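Local atomic coordinates of TRAP dicarboxylate transporter-DctP subunit (Rhodobacter sphaeroides, PDB entry 4PE3), a protein that probably binds a small solute, such as an organic acid, in the periplasm and delivers it to a TRAP-type membrane transporter. Residues A[93-96]-A[97-100]; A[133-136]-A[137-141]; A[301-304]-A[305-309]; A[110-113]-A[114-118]. All coordinates share one frame; numbering follows the deposited sequence.

Contact 1. Residues A[93-96]-A[97-100]; sequences ITDT and SYFA
Asp95 OD1 is gripped by two groups of Ser97: its backbone N, 2.9 Å from Asp95 OD1, and its hydroxyl OG. The OG to OD1 separation refines to a very short 2.4 Å, so its exact length is doubtful. The amide comes to the anti side of the carboxylate, about 15° out of its plane, and closes an Asx turn just where strand 91-95 ends. Aspartate suits this place because its short carboxylate lets OD1 reach Ser97 N two residues on, and the placement of CG opposite the backbone N (chi1 -172°) aims it there. The backbone bends with it: Tyr98 N donates to Asp95 O at 3.0 Å, and Phe99 N to Thr96 O at 3.1 Å, two successive turns of a short 3-10 segment. That bend folds Tyr98 back on the strand, where the CB of Asp95 sits over the middle of the ring in a CH-pi contact, 3.6 Å from the centroid, with the carboxylate stacked at 28° to the ring plane. Thr94 OG1 meets the same ring at its edge, while the other branch, Thr94 CG2, reaches the edge of Phe99, 3.8 Å from CE2. A serine in place of Tyr98 would probably leave Asp95 CB without its aromatic cover and Thr94 OG1 without the ring edge beside it. Around this turn, Tyr98 packs edge-to-face with Tyr77, Thr96 OG1 bonds to Glu244 on the adjacent strand 243-248, and Phe99 touches Thr80 and Pro81 of helix 80-86 and Phe106 of helix 104-110.

Contact 2. Residues A[133-136]-A[137-141]; sequences ELMN and ELINP
Four successive main-chain bonds join residues 133-136 to 137-140: Glu137 N to Glu133 O, Leu138 N to Leu134 O, Ile139 N to Met135 O and Asn140 N to Asn136 O, the last at 2.8 Å. They carry the alpha-helical pattern almost to Pro141, whose ring nitrogen has no hydrogen to continue it.

Among the polar side chains, Asn136 and Asn140 sit one turn apart with amide planes 32° from each other. Asn140 ND2 approaches Asn136 OD1 at 3.2 Å, a weak bond with a bent N-H angle of 133°. Both amides have stronger partners on strand 144-150, where Asn136 OD1 accepts from Phe146 N and Asn140 ND2 donates to Leu144 O. Helix 131-139 is thereby tied to an edge strand of the five-stranded sheet, an alpha/beta layer of the solute-binding fold. An alanine at Asn140 would probably leave Leu144 O without this donor and Asn136 OD1 without its second one.

A water bridges the solvent side, giving a 2.7 Å bond to Glu137 OE1 and a weak one to Glu133 O; Glu137, extended beyond CG, also forms a salt bridge with Lys328.

The apolar contact faces inward: CE of Met135, a selenomethionine, lies 4.3 Å from Ile139 CG2. Branched Ile139 packs against Leu144 and Phe146, and Leu138 against Met325 of helix 324-339.

Contact 3. Residues A[301-304]-A[305-309]; sequences SDEE and RAKFR
Glu304 and Lys307 run side by side and point the same way, so that the amine of the lysine meets the carboxylate one turn back along the helix. Lys307 NZ lies 2.9 Å from Glu304 OE2, on its syn side and about 17° out of the carboxylate plane; the second bond, to OE1, is weak. Both chains fold to make the meeting: Glu304 bends at chi2 (-60°) and Lys307 at chi3 (54°), which brings two flexible, oppositely charged groups together. Outside the pair, Lys307 NZ also bridges to Glu167, and Glu304 OE1 accepts from Val166 N.

The arrangement marks the first turn of helix 302-320, with Ser301 as its N-cap. Serine's short side chain places OG where it can accept from the first-turn N-H of Glu304, at 3.1 Å from Glu304 N, an amide that no earlier helical carbonyl serves. Ser301 OG also donates to Glu303 OE2 at 2.8 Å, from above the carboxylate plane. Glu303 OE2 and Glu304 OE2 both bind a zinc ion, whose charge, with that of the lysine, would be expected to ease the repulsion between two neighbouring carboxylates.

Arg305 leaves in another direction, roughly at right angles to this pair, its extended chain passing Ser301 O with CG 3.3 Å away and carrying the guanidinium to Pro235 O and Gly236 O. Farther along, a water 2.8 Å from Asp302 O gives that carbonyl a hydrogen and accepts one from Arg309 NH1 in the guanidinium plane.

Contact 4. Residues A[110-113]-A[114-118]; sequences ANPV and GAWAD
A type II beta turn from Pro112 to Ala115 shapes the loop between helices 104-110 and 119-128. Its closing bond runs from Ala115 N to Pro112 O, 3.0 Å long and fairly straight at 159°. Val113 and Gly114 occupy the two central positions. Gly114 has a positive phi (95°), and a CB modelled there would come 2.5 Å from Val113 O, so glycine suits these backbone angles, where a side chain would clash. Val113 turns its branched side chain outward from the turn, onto Leu180, Ile181 and Val184 of helix 180-187, an apolar surface that suits a valine.

Pro112, the first residue of the turn, presents its ring to two later residues. CG lies 4.0 Å from Ala115 CB and 3.6 Å from Trp116 NE1, meeting the indole obliquely. Ala115 CB in turn sits over the centre of one indole face, 3.7 Å above its plane, and a methyl is small enough to lie over the indole while also touching the proline ring. With CG set opposite the carbonyl carbon (chi1 -48°), Trp116 brings the pyrrole side of its indole back to the proline, while the ring as a whole packs on Leu333, Tyr336 and Leu337 of helix 324-339. Its broad surface thus lets one loop residue reach both the turn and a C-terminal helix. The carbonyl Val113 O is also used: it accepts from Trp316 NE1. A glycine with positive phi at the third position, beneath a closing bond from the fourth residue to the first, is the hallmark of a type II turn.

In the fold
Along the chain the order is contact 1, contact 4, contact 2, contact 3. Contact 1 begins in the five-stranded sheet, at the end of strand 91-95, and contact 2 packs beside it on helix 131-139; their centres are 13 Å apart, and Thr96 OG1 touches Met135 CE at 3.9 Å. Contact 4 starts at the end of helix 104-110, where Ala110 CB packs on Ser97 N of contact 1, and farther on touches contact 3 in space, where Arg309 NE probably bonds to Ala115 O. Contacts 1 and 3, with centres about 27 Å apart, never meet. The 110-118 loop therefore connects the sheet region with the zinc-bearing start of helix 302-320 in this open, apo structure.

Contact 1. Residues A[93-96]-A[97-100]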
loop_
_atom_site.group_PDB
_atom_site.type_symbol
_atom_site.label_atom_id
_atom_site.label_comp_id
_atom_site.label_asym_id
_atom_site.label_seq_id
_atom_site.Cartn_x
_atom_site.Cartn_y
_atom_site.Cartn_z
ATOM N N ILE A 93 12.200 4.267 -4.687
ATOM C CA ILE A 93 10.882 4.501 -4.116
ATOM C C ILE A 93 10.033 3.479 -4.836
ATOM O O ILE A 93 9.720 3.651 -6.017
ATOM C CB ILE A 93 10.373 5.937 -4.366
ATOM C CG1 ILE A 93 11.354 6.981 -3.835
ATOM C CG2 ILE A 93 8.999 6.093 -3.719
ATOM C CD1 ILE A 93 10.938 8.419 -4.053
ATOM N N THR A 94 9.676 2.383 -4.163
ATOM C CA THR A 94 9.125 1.251 -4.883
ATOM C C THR A 94 8.169 0.390 -4.056
ATOM O O THR A 94 8.083 0.528 -2.846
ATOM C CB THR A 94 10.262 0.373 -5.460
ATOM O OG1 THR A 94 9.722 -0.502 -6.453
ATOM C CG2 THR A 94 10.936 -0.441 -4.358
ATOM N N ASP A 95 7.468 -0.480 -4.755
ATOM C CA ASP A 95 6.451 -1.346 -4.183
ATOM C C ASP A 95 7.162 -2.515 -3.569
ATOM O O ASP A 95 7.725 -3.359 -4.264
ATOM C CB ASP A 95 5.556 -1.821 -5.331
ATOM C CG ASP A 95 4.333 -2.576 -4.881
ATOM O OD1 ASP A 95 4.404 -3.365 -3.923
ATOM O OD2 ASP A 95 3.282 -2.392 -5.541
ATOM N N THR A 96 7.130 -2.594 -2.242
ATOM C CA THR A 96 7.838 -3.647 -1.512
ATOM C C THR A 96 7.324 -5.047 -1.865
ATOM O O THR A 96 8.059 -6.030 -1.769
ATOM C CB THR A 96 7.748 -3.372 0.009
ATOM O OG1 THR A 96 8.339 -2.095 0.272
ATOM C CG2 THR A 96 8.443 -4.451 0.846
ATOM N N SER A 97 6.088 -5.134 -2.346
ATOM C CA SER A 97 5.548 -6.421 -2.749
ATOM C C SER A 97 6.305 -7.031 -3.932
ATOM O O SER A 97 6.236 -8.244 -4.140
ATOM C CB SER A 97 4.065 -6.302 -3.088
ATOM O OG SER A 97 3.890 -5.705 -4.343
ATOM N N TYR A 98 7.033 -6.208 -4.678
ATOM C CA TYR A 98 7.830 -6.712 -5.792
ATOM C C TYR A 98 8.859 -7.748 -5.362
ATOM O O TYR A 98 9.357 -8.527 -6.180
ATOM C CB TYR A 98 8.569 -5.562 -6.463
ATOM C CG TYR A 98 7.715 -4.600 -7.267
ATOM C CD1 TYR A 98 6.458 -4.955 -7.742
ATOM C CD2 TYR A 98 8.182 -3.330 -7.551
ATOM C CE1 TYR A 98 5.695 -4.055 -8.495
ATOM C CE2 TYR A 98 7.436 -2.440 -8.294
ATOM C CZ TYR A 98 6.196 -2.807 -8.753
ATOM O OH TYR A 98 5.468 -1.904 -9.497
ATOM N N PHE A 99 9.160 -7.787 -4.068
ATOM C CA PHE A 99 10.253 -8.628 -3.590
ATOM C C PHE A 99 9.764 -9.857 -2.839
ATOM O O PHE A 99 10.551 -10.529 -2.162
ATOM C CB PHE A 99 11.213 -7.755 -2.771
ATOM C CG PHE A 99 11.597 -6.481 -3.485
ATOM C CD1 PHE A 99 12.288 -6.538 -4.685
ATOM C CD2 PHE A 99 11.266 -5.238 -2.975
ATOM C CE1 PHE A 99 12.615 -5.376 -5.375
ATOM C CE2 PHE A 99 11.594 -4.072 -3.663
ATOM C CZ PHE A 99 12.286 -4.148 -4.858
ATOM N N ALA A 100 8.474 -10.165 -2.972
ATOM C CA ALA A 100 7.905 -11.336 -2.309
ATOM C C ALA A 100 8.597 -12.638 -2.688
ATOM O O ALA A 100 8.599 -13.595 -1.908
ATOM C CB ALA A 100 6.409 -11.430 -2.614
#

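Contact 2. Residues A[133-136]-A[137-141]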
loop_
_atom_site.group_PDB
_atom_site.type_symbol
_atom_site.label_atom_id
_atom_site.label_comp_id
_atom_site.label_asym_id
_atom_site.label_seq_id
_atom_site.Cartn_x
_atom_site.Cartn_y
_atom_site.Cartn_z
ATOM N N GLU A 133 11.564 -1.292 11.907
ATOM C CA GLU A 133 12.619 -2.207 12.317
ATOM C C GLU A 133 12.555 -3.505 11.518
ATOM O O GLU A 133 13.581 -4.071 11.134
ATOM C CB GLU A 133 12.480 -2.509 13.810
ATOM C CG GLU A 133 12.819 -1.314 14.702
ATOM C CD GLU A 133 11.709 -0.257 14.807
ATOM O OE1 GLU A 133 10.554 -0.500 14.404
ATOM O OE2 GLU A 133 12.003 0.851 15.290
ATOM N N LEU A 134 11.348 -3.973 11.257
ATOM C CA LEU A 134 11.142 -5.124 10.399
ATOM C C LEU A 134 11.707 -4.831 9.001
ATOM O O LEU A 134 12.404 -5.658 8.424
ATOM C CB LEU A 134 9.653 -5.482 10.301
ATOM C CG LEU A 134 8.940 -6.032 11.534
ATOM C CD1 LEU A 134 7.442 -6.133 11.242
ATOM C CD2 LEU A 134 9.519 -7.367 11.878
HETATM N N MSE A 135 11.408 -3.650 8.470
HETATM C CA MSE A 135 11.877 -3.311 7.114
HETATM C C MSE A 135 13.408 -3.323 7.043
HETATM O O MSE A 135 13.996 -3.887 6.128
HETATM C CB MSE A 135 11.373 -1.961 6.690
HETATM C CG MSE A 135 9.914 -1.974 6.245
HETATM SE SE MSE A 135 9.512 -3.162 4.717
HETATM C CE MSE A 135 10.671 -2.302 3.428
ATOM N N ASN A 136 14.060 -2.773 8.058
ATOM C CA ASN A 136 15.500 -2.828 8.087
ATOM C C ASN A 136 16.055 -4.231 8.307
ATOM O O ASN A 136 17.080 -4.567 7.738
ATOM C CB ASN A 136 16.061 -1.832 9.095
ATOM C CG ASN A 136 16.087 -0.424 8.516
ATOM O OD1 ASN A 136 16.669 -0.197 7.448
ATOM N ND2 ASN A 136 15.453 0.517 9.198
ATOM N N GLU A 137 15.370 -5.064 9.096
ATOM C CA GLU A 137 15.794 -6.444 9.232
ATOM C C GLU A 137 15.676 -7.155 7.899
ATOM O O GLU A 137 16.475 -8.036 7.586
ATOM C CB GLU A 137 14.956 -7.192 10.282
ATOM C CG GLU A 137 15.541 -8.579 10.582
ATOM C CD GLU A 137 14.830 -9.332 11.697
ATOM O OE1 GLU A 137 13.914 -8.762 12.314
ATOM O OE2 GLU A 137 15.209 -10.504 11.945
ATOM N N LEU A 138 14.678 -6.760 7.099
ATOM C CA LEU A 138 14.482 -7.375 5.805
ATOM C C LEU A 138 15.474 -6.889 4.767
ATOM O O LEU A 138 15.923 -7.672 3.943
ATOM C CB LEU A 138 13.058 -7.110 5.297
ATOM C CG LEU A 138 11.981 -7.966 5.954
ATOM C CD1 LEU A 138 10.598 -7.484 5.562
ATOM C CD2 LEU A 138 12.158 -9.415 5.557
ATOM N N ILE A 139 15.806 -5.605 4.794
ATOM C CA ILE A 139 16.579 -5.056 3.687
ATOM C C ILE A 139 18.026 -4.678 3.978
ATOM O O ILE A 139 18.809 -4.554 3.040
ATOM C CB ILE A 139 15.840 -3.906 2.935
ATOM C CG1 ILE A 139 15.835 -2.586 3.708
ATOM C CG2 ILE A 139 14.408 -4.333 2.635
ATOM C CD1 ILE A 139 15.204 -1.421 2.955
ATOM N N ASN A 140 18.422 -4.577 5.248
ATOM C CA ASN A 140 19.848 -4.435 5.572
ATOM C C ASN A 140 20.649 -5.598 4.987
ATOM O O ASN A 140 21.763 -5.398 4.505
ATOM C CB ASN A 140 20.099 -4.343 7.074
ATOM C CG ASN A 140 19.611 -3.051 7.719
ATOM O OD1 ASN A 140 19.588 -2.963 8.950
ATOM N ND2 ASN A 140 19.203 -2.063 6.922
ATOM N N PRO A 141 20.109 -6.822 5.010
ATOM C CA PRO A 141 20.866 -7.930 4.409
ATOM C C PRO A 141 21.105 -7.797 2.903
ATOM O O PRO A 141 21.936 -8.530 2.346
ATOM C CB PRO A 141 19.989 -9.152 4.716
ATOM C CG PRO A 141 19.280 -8.789 5.975
ATOM C CD PRO A 141 18.958 -7.322 5.795
HETATM O O HOH W 1 13.635 -6.394 13.602
#

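Contact 3. Residues A[301-304]-A[305-309]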
loop_
_atom_site.group_PDB
_atom_site.type_symbol
_atom_site.label_atom_id
_atom_site.label_comp_id
_atom_site.label_asym_id
_atom_site.label_seq_id
_atom_site.Cartn_x
_atom_site.Cartn_y
_atom_site.Cartn_z
ATOM N N SER A 301 -18.481 -0.313 9.885
ATOM C CA SER A 301 -18.191 0.023 11.271
ATOM C C SER A 301 -16.839 -0.505 11.719
ATOM O O SER A 301 -16.275 -1.427 11.136
ATOM C CB SER A 301 -19.264 -0.557 12.178
ATOM O OG SER A 301 -19.233 -1.966 12.103
ATOM N N ASP A 302 -16.325 0.071 12.791
ATOM C CA ASP A 302 -15.110 -0.452 13.396
ATOM C C ASP A 302 -15.216 -1.947 13.721
ATOM O O ASP A 302 -14.249 -2.692 13.551
ATOM C CB ASP A 302 -14.773 0.317 14.673
ATOM C CG ASP A 302 -14.325 1.732 14.400
ATOM O OD1 ASP A 302 -14.094 2.078 13.222
ATOM O OD2 ASP A 302 -14.180 2.498 15.374
ATOM N N GLU A 303 -16.365 -2.356 14.250
ATOM C CA GLU A 303 -16.594 -3.761 14.582
ATOM C C GLU A 303 -16.533 -4.672 13.364
ATOM O O GLU A 303 -15.972 -5.756 13.415
ATOM C CB GLU A 303 -17.936 -3.956 15.314
ATOM C CG GLU A 303 -19.110 -3.079 14.835
ATOM C CD GLU A 303 -20.240 -3.854 14.127
ATOM O OE1 GLU A 303 -20.199 -5.102 14.074
ATOM O OE2 GLU A 303 -21.188 -3.215 13.614
ATOM N N GLU A 304 -17.097 -4.230 12.245
ATOM C CA GLU A 304 -17.069 -5.058 11.053
ATOM C C GLU A 304 -15.639 -5.114 10.493
ATOM O O GLU A 304 -15.188 -6.143 10.024
ATOM C CB GLU A 304 -18.083 -4.563 10.010
ATOM C CG GLU A 304 -19.528 -4.757 10.450
ATOM C CD GLU A 304 -19.851 -6.186 10.703
ATOM O OE1 GLU A 304 -19.272 -7.082 10.043
ATOM O OE2 GLU A 304 -20.701 -6.412 11.589
ATOM N N ARG A 305 -14.922 -4.013 10.578
ATOM C CA ARG A 305 -13.539 -3.996 10.138
ATOM C C ARG A 305 -12.680 -4.917 11.004
ATOM O O ARG A 305 -11.804 -5.627 10.510
ATOM C CB ARG A 305 -13.021 -2.564 10.142
ATOM C CG ARG A 305 -13.699 -1.706 9.060
ATOM C CD ARG A 305 -13.259 -0.288 9.126
ATOM N NE ARG A 305 -14.009 0.543 8.186
ATOM C CZ ARG A 305 -13.704 0.735 6.904
ATOM N NH1 ARG A 305 -12.626 0.176 6.400
ATOM N NH2 ARG A 305 -14.477 1.528 6.170
ATOM N N ALA A 306 -12.928 -4.914 12.318
ATOM C CA ALA A 306 -12.220 -5.833 13.223
ATOM C C ALA A 306 -12.561 -7.287 12.887
ATOM O O ALA A 306 -11.692 -8.150 12.928
ATOM C CB ALA A 306 -12.558 -5.528 14.685
ATOM N N LYS A 307 -13.812 -7.555 12.532
ATOM C CA LYS A 307 -14.190 -8.891 12.102
ATOM C C LYS A 307 -13.432 -9.276 10.821
ATOM O O LYS A 307 -12.955 -10.398 10.684
ATOM C CB LYS A 307 -15.712 -8.982 11.923
ATOM C CG LYS A 307 -16.443 -9.155 13.247
ATOM C CD LYS A 307 -17.928 -8.811 13.147
ATOM C CE LYS A 307 -18.604 -9.577 12.060
ATOM N NZ LYS A 307 -20.069 -9.242 12.010
ATOM N N PHE A 308 -13.314 -8.343 9.879
ATOM C CA PHE A 308 -12.574 -8.637 8.653
ATOM C C PHE A 308 -11.095 -8.933 8.955
ATOM O O PHE A 308 -10.522 -9.872 8.405
ATOM C CB PHE A 308 -12.725 -7.521 7.624
ATOM C CG PHE A 308 -12.261 -7.919 6.260
ATOM C CD1 PHE A 308 -13.079 -8.669 5.424
ATOM C CD2 PHE A 308 -10.998 -7.566 5.812
ATOM C CE1 PHE A 308 -12.643 -9.046 4.154
ATOM C CE2 PHE A 308 -10.558 -7.941 4.544
ATOM C CZ PHE A 308 -11.372 -8.680 3.719
ATOM N N ARG A 309 -10.503 -8.181 9.874
ATOM C CA ARG A 309 -9.133 -8.493 10.304
ATOM C C ARG A 309 -8.987 -9.913 10.822
ATOM O O ARG A 309 -8.001 -10.589 10.557
ATOM C CB ARG A 309 -8.643 -7.566 11.415
ATOM C CG ARG A 309 -8.482 -6.159 10.971
ATOM C CD ARG A 309 -7.727 -5.331 11.993
ATOM N NE ARG A 309 -7.695 -3.974 11.495
ATOM C CZ ARG A 309 -8.653 -3.071 11.671
ATOM N NH1 ARG A 309 -9.699 -3.338 12.446
ATOM N NH2 ARG A 309 -8.525 -1.875 11.099
HETATM O O HOH W 2 -11.720 -1.637 13.814
#

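Contact 4. Residues A[110-113]-A[114-118]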
loop_
_atom_site.group_PDB
_atom_site.type_symbol
_atom_site.label_atom_id
_atom_site.label_comp_id
_atom_site.label_asym_id
_atom_site.label_seq_id
_atom_site.Cartn_x
_atom_site.Cartn_y
_atom_site.Cartn_z
ATOM N N ALA A 110 4.055 -5.823 2.962
ATOM C CA ALA A 110 3.762 -4.822 1.943
ATOM C C ALA A 110 2.269 -4.572 1.829
ATOM O O ALA A 110 1.814 -3.464 1.523
ATOM C CB ALA A 110 4.307 -5.252 0.606
ATOM N N ASN A 111 1.469 -5.600 2.067
ATOM C CA ASN A 111 0.011 -5.440 2.000
ATOM C C ASN A 111 -0.666 -6.550 2.775
ATOM O O ASN A 111 -1.106 -7.551 2.191
ATOM C CB ASN A 111 -0.455 -5.417 0.546
ATOM C CG ASN A 111 -1.807 -4.748 0.367
ATOM O OD1 ASN A 111 -2.460 -4.340 1.309
ATOM N ND2 ASN A 111 -2.229 -4.626 -0.892
ATOM N N PRO A 112 -0.689 -6.410 4.097
ATOM C CA PRO A 112 -1.344 -7.425 4.920
ATOM C C PRO A 112 -2.845 -7.217 4.819
ATOM O O PRO A 112 -3.427 -6.377 5.503
ATOM C CB PRO A 112 -0.823 -7.135 6.318
ATOM C CG PRO A 112 -0.497 -5.665 6.295
ATOM C CD PRO A 112 -0.071 -5.345 4.901
ATOM N N VAL A 113 -3.414 -7.920 3.854
ATOM C CA VAL A 113 -4.777 -7.690 3.403
ATOM C C VAL A 113 -5.720 -7.653 4.590
ATOM O O VAL A 113 -5.747 -8.573 5.404
ATOM C CB VAL A 113 -5.173 -8.798 2.413
ATOM C CG1 VAL A 113 -6.639 -8.697 2.049
ATOM C CG2 VAL A 113 -4.303 -8.744 1.163
ATOM N N GLY A 114 -6.456 -6.562 4.715
ATOM C CA GLY A 114 -7.472 -6.411 5.736
ATOM C C GLY A 114 -7.037 -5.709 7.018
ATOM O O GLY A 114 -7.844 -5.387 7.883
ATOM N N ALA A 115 -5.745 -5.465 7.163
ATOM C CA ALA A 115 -5.253 -4.866 8.392
ATOM C C ALA A 115 -5.675 -3.417 8.613
ATOM O O ALA A 115 -5.812 -2.980 9.750
ATOM C CB ALA A 115 -3.743 -4.948 8.434
ATOM N N TRP A 116 -5.838 -2.661 7.527
ATOM C CA TRP A 116 -5.891 -1.204 7.630
ATOM C C TRP A 116 -7.217 -0.604 7.142
ATOM O O TRP A 116 -7.810 -1.081 6.179
ATOM C CB TRP A 116 -4.748 -0.555 6.828
ATOM C CG TRP A 116 -3.398 -1.166 7.070
ATOM C CD1 TRP A 116 -2.560 -1.677 6.129
ATOM C CD2 TRP A 116 -2.747 -1.337 8.329
ATOM N NE1 TRP A 116 -1.435 -2.165 6.720
ATOM C CE2 TRP A 116 -1.505 -1.942 8.066
ATOM C CE3 TRP A 116 -3.079 -1.020 9.645
ATOM C CZ2 TRP A 116 -0.613 -2.266 9.068
ATOM C CZ3 TRP A 116 -2.163 -1.332 10.652
ATOM C CH2 TRP A 116 -0.948 -1.945 10.352
ATOM N N ALA A 117 -7.641 0.449 7.833
ATOM C CA ALA A 117 -8.839 1.220 7.483
ATOM C C ALA A 117 -8.480 2.653 7.101
ATOM O O ALA A 117 -9.350 3.433 6.709
ATOM C CB ALA A 117 -9.805 1.221 8.643
ATOM N N ASP A 118 -7.197 2.997 7.220
ATOM C CA ASP A 118 -6.729 4.335 6.898
ATOM C C ASP A 118 -5.217 4.316 6.807
ATOM O O ASP A 118 -4.570 3.596 7.586
ATOM C CB ASP A 118 -7.113 5.337 7.972
ATOM C CG ASP A 118 -6.862 6.752 7.529
ATOM O OD1 ASP A 118 -7.694 7.304 6.770
ATOM O OD2 ASP A 118 -5.796 7.291 7.861
#